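Local coordinates for protein transcriptional regulator, TetR family (Cytophaga hutchinsonii, PDB 3EUP) that probably binds operator DNA as a dimer through an N-terminal helix-turn-helix and regulates transcription, most likely in response to a small-molecule ligand, at the interface of chains A and B. Sequence-based numbering; all coordinates share one arbitrary frame. Chains: chain A/B, Transcriptional regulator, TetR family.

Contact 1: the interface of chains A and B. Residues chain A 187, 190-191, 194; chain B 157, 160, 164.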
ATOM      1  N   TYR A 187       4.365  12.229  10.374  1.00 21.23           N
ATOM      2  CA  TYR A 187       4.727  11.455  11.580  1.00 21.97           C
ATOM      3  C   TYR A 187       5.506  10.174  11.237  1.00 21.07           C
ATOM      4  O   TYR A 187       6.457   9.816  11.934  1.00 21.56           O
ATOM      5  CB  TYR A 187       3.517  11.070  12.432  1.00 22.00           C
ATOM      6  CG  TYR A 187       2.846  12.219  13.109  1.00 22.83           C
ATOM      7  CD1 TYR A 187       3.469  12.922  14.158  1.00 22.69           C
ATOM      8  CD2 TYR A 187       1.573  12.601  12.736  1.00 25.01           C
ATOM      9  CE1 TYR A 187       2.823  13.970  14.788  1.00 25.11           C
ATOM     10  CE2 TYR A 187       0.926  13.644  13.361  1.00 26.99           C
ATOM     11  CZ  TYR A 187       1.563  14.332  14.379  1.00 27.88           C
ATOM     12  OH  TYR A 187       0.907  15.366  14.986  1.00 33.73           O
ATOM     13  N   GLU A 190       9.004  11.011  10.214  1.00 21.59           N
ATOM     14  CA  GLU A 190       9.710  11.296  11.454  1.00 23.54           C
ATOM     15  C   GLU A 190      10.235   9.983  12.097  1.00 23.32           C
ATOM     16  O   GLU A 190      11.386   9.909  12.568  1.00 23.27           O
ATOM     17  CB  GLU A 190       8.784  12.063  12.416  1.00 23.90           C
ATOM     18  CG  GLU A 190       9.484  12.903  13.377  1.00 28.57           C
ATOM     19  CD  GLU A 190       8.562  13.408  14.507  1.00 34.49           C
ATOM     20  OE1 GLU A 190       7.341  13.665  14.240  1.00 33.88           O
ATOM     21  OE2 GLU A 190       9.073  13.494  15.665  1.00 34.29           O
ATOM     22  N   SER A 191       9.411   8.942  12.106  1.00 22.37           N
ATOM     23  CA  SER A 191       9.885   7.657  12.576  1.00 22.55           C
ATOM     24  C   SER A 191      10.937   7.055  11.647  1.00 22.07           C
ATOM     25  O   SER A 191      11.750   6.338  12.110  1.00 22.53           O
ATOM     26  CB  SER A 191       8.721   6.667  12.789  1.00 23.27           C
ATOM     27  OG  SER A 191       7.932   7.046  13.921  1.00 23.32           O
ATOM     28  N   ASP A 194      14.004   8.517  13.063  1.00 26.12           N
ATOM     29  CA  ASP A 194      14.324   7.839  14.330  1.00 26.80           C
ATOM     30  C   ASP A 194      14.976   6.444  14.095  1.00 26.85           C
ATOM     31  O   ASP A 194      15.906   6.061  14.800  1.00 26.41           O
ATOM     32  CB  ASP A 194      13.071   7.678  15.200  1.00 27.37           C
ATOM     33  CG  ASP A 194      12.415   9.019  15.543  1.00 30.30           C
ATOM     34  OD1 ASP A 194      13.133  10.045  15.556  1.00 30.29           O
ATOM     35  OD2 ASP A 194      11.188   9.066  15.806  1.00 30.38           O
TER
ATOM     36  N   ASP B 157       5.451  10.084  22.364  1.00 25.83           N
ATOM     37  CA  ASP B 157       4.771  10.843  21.323  1.00 25.82           C
ATOM     38  C   ASP B 157       3.699   9.920  20.690  1.00 24.94           C
ATOM     39  O   ASP B 157       3.956   9.176  19.728  1.00 23.94           O
ATOM     40  CB  ASP B 157       5.751  11.361  20.278  1.00 25.87           C
ATOM     41  CG  ASP B 157       5.089  12.241  19.233  1.00 28.00           C
ATOM     42  OD1 ASP B 157       3.828  12.230  19.066  1.00 31.22           O
ATOM     43  OD2 ASP B 157       5.867  12.934  18.544  1.00 31.86           O
ATOM     44  N   LYS B 160       2.662  10.012  16.958  1.00 22.59           N
ATOM     45  CA  LYS B 160       3.690   9.540  16.073  1.00 23.73           C
ATOM     46  C   LYS B 160       3.752   8.013  16.124  1.00 23.21           C
ATOM     47  O   LYS B 160       3.854   7.355  15.085  1.00 22.87           O
ATOM     48  CB  LYS B 160       5.050  10.148  16.422  1.00 23.46           C
ATOM     49  CG  LYS B 160       6.211   9.535  15.629  1.00 26.03           C
ATOM     50  CD  LYS B 160       7.516  10.298  15.867  1.00 26.12           C
ATOM     51  CE  LYS B 160       8.166   9.908  17.143  1.00 28.87           C
ATOM     52  NZ  LYS B 160       9.534  10.530  17.128  1.00 33.36           N
ATOM     53  N   SER B 164       2.871   5.442  13.100  1.00 20.20           N
ATOM     54  CA  SER B 164       4.045   4.653  12.703  1.00 20.66           C
ATOM     55  C   SER B 164       3.728   3.144  12.749  1.00 20.44           C
ATOM     56  O   SER B 164       4.188   2.394  11.877  1.00 20.09           O
ATOM     57  CB  SER B 164       5.303   5.041  13.496  1.00 21.18           C
ATOM     58  OG  SER B 164       5.631   6.413  13.192  1.00 26.43           O
TER
HETATM   59  O   HOH W   1       6.062  14.385  16.352  1.00 25.65           O
HETATM   60  O   HOH W   2       8.460  12.960  18.680  1.00 41.50           O

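Contact 2: the interface of chains A and B. Residues chain A 106, 177-178; chain B 114, 118-119.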
ATOM      1  N   GLY A 106      -0.507   9.809  -9.655  1.00 25.39           N
ATOM      2  CA  GLY A 106      -1.089   8.605  -9.025  1.00 25.67           C
ATOM      3  C   GLY A 106      -0.277   7.977  -7.907  1.00 25.06           C
ATOM      4  O   GLY A 106      -0.748   7.034  -7.265  1.00 25.75           O
ATOM      5  N   ARG A 177      -2.309   8.990   1.116  1.00 22.11           N
ATOM      6  CA  ARG A 177      -3.305   8.739   0.050  1.00 23.17           C
ATOM      7  C   ARG A 177      -4.734   8.506   0.566  1.00 22.42           C
ATOM      8  O   ARG A 177      -5.702   8.986  -0.045  1.00 22.02           O
ATOM      9  CB  ARG A 177      -2.788   7.720  -0.975  1.00 23.68           C
ATOM     10  CG  ARG A 177      -1.408   8.369  -1.765  1.00 25.32           C
ATOM     11  CD  ARG A 177      -1.430   8.314  -3.327  1.00 27.11           C
ATOM     12  NE  ARG A 177      -0.825   9.516  -3.931  1.00 36.80           N
ATOM     13  CZ  ARG A 177      -1.154  10.039  -5.099  1.00 39.89           C
ATOM     14  NH1 ARG A 177      -2.069   9.513  -5.866  1.00 42.22           N
ATOM     15  NH2 ARG A 177      -0.542  11.124  -5.524  1.00 49.06           N
ATOM     16  N   ALA A 178      -4.841   7.903   1.744  1.00 22.39           N
ATOM     17  CA  ALA A 178      -6.142   7.625   2.368  1.00 23.15           C
ATOM     18  C   ALA A 178      -6.725   8.862   3.006  1.00 22.42           C
ATOM     19  O   ALA A 178      -7.946   9.059   2.961  1.00 21.49           O
ATOM     20  CB  ALA A 178      -6.017   6.505   3.418  1.00 22.14           C
TER
ATOM     21  N   THR B 114      -7.608   1.891  -0.645  1.00 23.06           N
ATOM     22  CA  THR B 114      -6.961   3.184  -0.759  1.00 23.15           C
ATOM     23  C   THR B 114      -6.298   3.330  -2.135  1.00 23.60           C
ATOM     24  O   THR B 114      -6.489   4.339  -2.819  1.00 22.61           O
ATOM     25  CB  THR B 114      -5.906   3.393   0.328  1.00 24.47           C
ATOM     26  OG1 THR B 114      -6.556   3.367   1.605  1.00 23.74           O
ATOM     27  CG2 THR B 114      -5.187   4.755   0.130  1.00 23.38           C
ATOM     28  N   ASP B 118      -8.044   6.212  -4.218  1.00 24.65           N
ATOM     29  CA  ASP B 118      -7.408   7.454  -3.861  1.00 24.64           C
ATOM     30  C   ASP B 118      -7.540   8.478  -5.009  1.00 26.24           C
ATOM     31  O   ASP B 118      -7.912   9.608  -4.739  1.00 26.76           O
ATOM     32  CB  ASP B 118      -5.969   7.312  -3.283  1.00 23.90           C
ATOM     33  CG  ASP B 118      -4.970   6.718  -4.271  1.00 24.60           C
ATOM     34  OD1 ASP B 118      -5.394   6.181  -5.281  1.00 19.31           O
ATOM     35  OD2 ASP B 118      -3.745   6.787  -4.034  1.00 24.67           O
ATOM     36  N   ASP B 119      -7.351   8.061  -6.268  1.00 26.74           N
ATOM     37  CA  ASP B 119      -7.451   8.980  -7.404  1.00 27.42           C
ATOM     38  C   ASP B 119      -8.621   8.657  -8.363  1.00 27.80           C
ATOM     39  O   ASP B 119      -8.644   9.124  -9.486  1.00 27.74           O
ATOM     40  CB  ASP B 119      -6.111   9.050  -8.120  1.00 27.23           C
ATOM     41  CG  ASP B 119      -4.992   9.623  -7.208  1.00 29.37           C
ATOM     42  OD1 ASP B 119      -5.138  10.746  -6.699  1.00 28.17           O
ATOM     43  OD2 ASP B 119      -3.963   8.950  -6.977  1.00 27.74           O
TER

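Contact 3: the interface of chains A and B. Residues chain A 114-115, 118, 125, 128-129, 132; chain B 174, 177-178.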
ATOM      1  N   THR A 114       1.395  -3.542  -6.875  1.00 23.73           N
ATOM      2  CA  THR A 114       1.329  -4.696  -6.010  1.00 23.42           C
ATOM      3  C   THR A 114      -0.139  -4.998  -5.617  1.00 23.85           C
ATOM      4  O   THR A 114      -0.546  -6.150  -5.630  1.00 25.02           O
ATOM      5  CB  THR A 114       2.159  -4.511  -4.683  1.00 23.91           C
ATOM      6  OG1 THR A 114       3.534  -4.303  -4.997  1.00 22.16           O
ATOM      7  CG2 THR A 114       2.041  -5.769  -3.775  1.00 26.67           C
ATOM      8  N   ILE A 115      -0.919  -3.987  -5.250  1.00 23.62           N
ATOM      9  CA  ILE A 115      -2.273  -4.208  -4.764  1.00 23.46           C
ATOM     10  C   ILE A 115      -3.148  -4.785  -5.877  1.00 23.99           C
ATOM     11  O   ILE A 115      -3.992  -5.676  -5.653  1.00 24.11           O
ATOM     12  CB  ILE A 115      -2.855  -2.864  -4.216  1.00 24.22           C
ATOM     13  CG1 ILE A 115      -1.944  -2.325  -3.130  1.00 22.78           C
ATOM     14  CG2 ILE A 115      -4.259  -3.065  -3.642  1.00 25.33           C
ATOM     15  CD1 ILE A 115      -1.747  -3.245  -1.957  1.00 22.67           C
ATOM     16  N   ASP A 118      -1.130  -8.496  -7.179  1.00 23.26           N
ATOM     17  CA  ASP A 118      -0.819  -9.566  -6.244  1.00 25.44           C
ATOM     18  C   ASP A 118      -1.685 -10.830  -6.352  1.00 25.58           C
ATOM     19  O   ASP A 118      -1.159 -11.954  -6.308  1.00 26.72           O
ATOM     20  CB  ASP A 118      -0.700  -9.114  -4.771  1.00 24.48           C
ATOM     21  CG  ASP A 118      -2.004  -8.544  -4.174  1.00 25.18           C
ATOM     22  OD1 ASP A 118      -3.036  -8.308  -4.882  1.00 22.33           O
ATOM     23  OD2 ASP A 118      -1.949  -8.269  -2.935  1.00 22.70           O
ATOM     24  N   ARG A 125       3.136  -8.892 -10.645  1.00 23.71           N
ATOM     25  CA  ARG A 125       3.504  -9.117  -9.263  1.00 23.63           C
ATOM     26  C   ARG A 125       5.002  -9.354  -9.195  1.00 23.53           C
ATOM     27  O   ARG A 125       5.698  -8.821  -8.338  1.00 20.99           O
ATOM     28  CB  ARG A 125       2.743 -10.316  -8.691  1.00 24.34           C
ATOM     29  CG  ARG A 125       2.672 -10.368  -7.176  1.00 25.73           C
ATOM     30  CD  ARG A 125       3.913 -10.819  -6.510  1.00 30.17           C
ATOM     31  NE  ARG A 125       4.314 -12.154  -6.958  1.00 30.56           N
ATOM     32  CZ  ARG A 125       5.528 -12.669  -6.799  1.00 32.66           C
ATOM     33  NH1 ARG A 125       6.508 -11.993  -6.207  1.00 33.30           N
ATOM     34  NH2 ARG A 125       5.761 -13.906  -7.236  1.00 36.35           N
ATOM     35  N   ALA A 128       6.924  -6.249  -9.400  1.00 23.81           N
ATOM     36  CA  ALA A 128       6.874  -5.475  -8.136  1.00 23.53           C
ATOM     37  C   ALA A 128       7.818  -6.066  -7.103  1.00 23.65           C
ATOM     38  O   ALA A 128       8.510  -5.340  -6.397  1.00 22.85           O
ATOM     39  CB  ALA A 128       5.433  -5.382  -7.598  1.00 23.10           C
ATOM     40  N   GLY A 129       7.854  -7.397  -7.025  1.00 23.51           N
ATOM     41  CA  GLY A 129       8.768  -8.082  -6.127  1.00 23.99           C
ATOM     42  C   GLY A 129      10.229  -7.816  -6.420  1.00 24.50           C
ATOM     43  O   GLY A 129      11.020  -7.495  -5.522  1.00 23.34           O
ATOM     44  N   ILE A 132      11.064  -4.241  -5.282  1.00 24.60           N
ATOM     45  CA  ILE A 132      11.189  -4.111  -3.859  1.00 25.53           C
ATOM     46  C   ILE A 132      12.518  -4.676  -3.440  1.00 24.58           C
ATOM     47  O   ILE A 132      13.181  -4.108  -2.605  1.00 24.69           O
ATOM     48  CB  ILE A 132      10.057  -4.931  -3.147  1.00 25.80           C
ATOM     49  CG1 ILE A 132       8.788  -4.143  -3.103  1.00 31.27           C
ATOM     50  CG2 ILE A 132      10.475  -5.403  -1.711  1.00 29.18           C
ATOM     51  CD1 ILE A 132       8.707  -3.210  -1.835  1.00 34.49           C
TER
ATOM     52  N   LEU B 174       2.370  -4.997   2.373  1.00 18.97           N
ATOM     53  CA  LEU B 174       2.807  -4.685   1.026  1.00 20.08           C
ATOM     54  C   LEU B 174       3.988  -5.533   0.613  1.00 19.82           C
ATOM     55  O   LEU B 174       4.002  -6.097  -0.476  1.00 20.43           O
ATOM     56  CB  LEU B 174       3.174  -3.191   0.888  1.00 21.70           C
ATOM     57  CG  LEU B 174       3.725  -2.737  -0.468  1.00 22.72           C
ATOM     58  CD1 LEU B 174       2.725  -2.950  -1.563  1.00 22.90           C
ATOM     59  CD2 LEU B 174       4.058  -1.296  -0.407  1.00 26.25           C
ATOM     60  N   ARG B 177       2.968  -9.090   0.030  1.00 23.94           N
ATOM     61  CA  ARG B 177       2.197  -9.315  -1.189  1.00 24.24           C
ATOM     62  C   ARG B 177       2.999  -9.116  -2.483  1.00 23.63           C
ATOM     63  O   ARG B 177       2.702  -9.784  -3.476  1.00 24.14           O
ATOM     64  CB  ARG B 177       0.932  -8.499  -1.140  1.00 24.56           C
ATOM     65  CG  ARG B 177       0.145  -8.927   0.157  1.00 25.83           C
ATOM     66  CD  ARG B 177      -1.271  -8.473   0.133  1.00 27.03           C
ATOM     67  NE  ARG B 177      -2.144  -9.427  -0.543  1.00 28.25           N
ATOM     68  CZ  ARG B 177      -2.730 -10.476   0.049  1.00 33.55           C
ATOM     69  NH1 ARG B 177      -3.569 -11.253  -0.651  1.00 31.89           N
ATOM     70  NH2 ARG B 177      -2.480 -10.755   1.333  1.00 32.03           N
ATOM     71  N   ALA B 178       4.026  -8.271  -2.429  1.00 22.92           N
ATOM     72  CA  ALA B 178       4.880  -7.997  -3.582  1.00 23.98           C
ATOM     73  C   ALA B 178       5.850  -9.174  -3.740  1.00 24.43           C
ATOM     74  O   ALA B 178       6.148  -9.540  -4.857  1.00 24.80           O
ATOM     75  CB  ALA B 178       5.661  -6.733  -3.406  1.00 22.03           C
TER

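Contact 1: the interface of chains A and B
B:Lys160 lies across helix 182-197 of chain A, in the C-terminal helical dimerisation region typical of TetR-family regulators. The tightly packed part is the lysine's own stem and the serine pair beneath it. With CG anti to the backbone N (chi1 172°), the chain runs out extended past A:Tyr187, whose ring carbon CD1 comes 3.9 Å from B:Lys160 CA, and then turns at chi3. At that bend its CD meets the carboxylate carbon CD of A:Glu190 at 3.6 Å, the two side chains crossing at about a right angle. Close by, the hydroxyls of A:Ser191 and B:Ser164 share a hydrogen bond, OG to OG 2.5 Å, whose direction is not settled; B:Ser164 OG also donates to the carbonyl O of B:Lys160, which helps fix its rotation. At the tip, the amine B:Lys160 NZ meets A:Asp194 OD2 end to end at 2.6 Å, on the syn side of the carboxylate. The looser, watered side belongs to A:Glu190, whose OE2 holds B:Lys160 NZ by a weak bond of 3.3 Å. One water joins A:Glu190 OE1 to B:Asp157 OD2; another joins A:Glu190 OE2, B:Asp157 OD2 and B:Lys160 NZ, and together they may ease the repulsion between these acids.

Contact 2: the interface of chains A and B
A:Arg177, near the end of helix 158-179, reaches over two consecutive acids of chain B, B:Asp118 and B:Asp119, in the dimer interface expected of a TetR-family regulator. The charge interactions come first. The guanidinium is paired with both carboxylates: A:Arg177 NH1 lies 3.7 Å from B:Asp118 OD2, a long salt bridge, and also pairs with B:Asp119 OD2, though that separation is modelled too short for its exact geometry to be trusted. The planes do not match in the manner of a two-pronged pair; the guanidinium is turned 76° from the carboxylate of B:Asp118, whose OD2 lies at its edge, in plane, and 65° from that of B:Asp119. Bends at chi2 and chi3 carry the arginine head past the first acid to the second. Replacing B:Asp118 by an alanine would probably leave A:Arg177 with less balancing negative charge and its aliphatic stem with a gap alongside. The apolar contacts lie nearer the backbone. A:Arg177 CB approaches B:Asp118 CB at 4.0 Å, and the methyl CG2 of B:Thr114, anti to its backbone N, comes 3.8 Å from A:Ala178 CA.

Contact 3: the interface of chains A and B
The C-terminal end of helix 158-179 of chain B, a helix of the TetR-family ligand-binding and dimerisation region, is received by chain A between helix 109-117 and helix 122-148. B:Ala178 hides 61 Å² here, more than any other residue of the patch. Its methyl CB meets A:Ile132 CG1 at 4.1 Å and the hydroxyl OG1 of A:Thr114 at 3.6 Å, while its carbonyl O is taken by A:Arg125. That arginine, folded at chi2 and chi3, brings A:Arg125 NH1 2.8 Å from B:Ala178 O, with the oxygen close to the guanidinium plane and the bond nearly straight at the hydrogen (166°), so a carbonyl at the helix end is capped by a side chain of the partner. On the neighbouring flank, A:Thr114 turns its methyl and CB toward B:Leu174: CB lies 3.5 Å from CD1, the two side chains crossing at a slant. Farther out, B:Arg177 bends at chi3 to bring NE to A:Asp118 OD2 at 2.7 Å, a salt bridge and hydrogen bond in one. The oxygen lies in the guanidinium plane, yet the donor stands above the carboxylate plane, 38° out of it. A:Asp118 reaches this place with CG lodged between its backbone N and carbonyl carbon (chi1 63°), beside B:Arg177 CB.

Contacts 2 and 3 are two-fold counterparts of one region: both pair residues 177 and 178 at the end of helix 158-179 with 114 and 118 of the other chain, their C-alpha centres about 17 Å apart. The two arginines nevertheless differ as modelled, the one in contact 2 extending toward a second acid in a doubtful geometry while the one in contact 3 engages its aspartate through NE. Contact 1, its C-alpha centre about 22 Å from that of contact 2 and 25 Å from that of contact 3, uses the start of the same helix in chain B. Helix 158-179 thus spans the interface at both ends, as suits a probable TetR-family dimer.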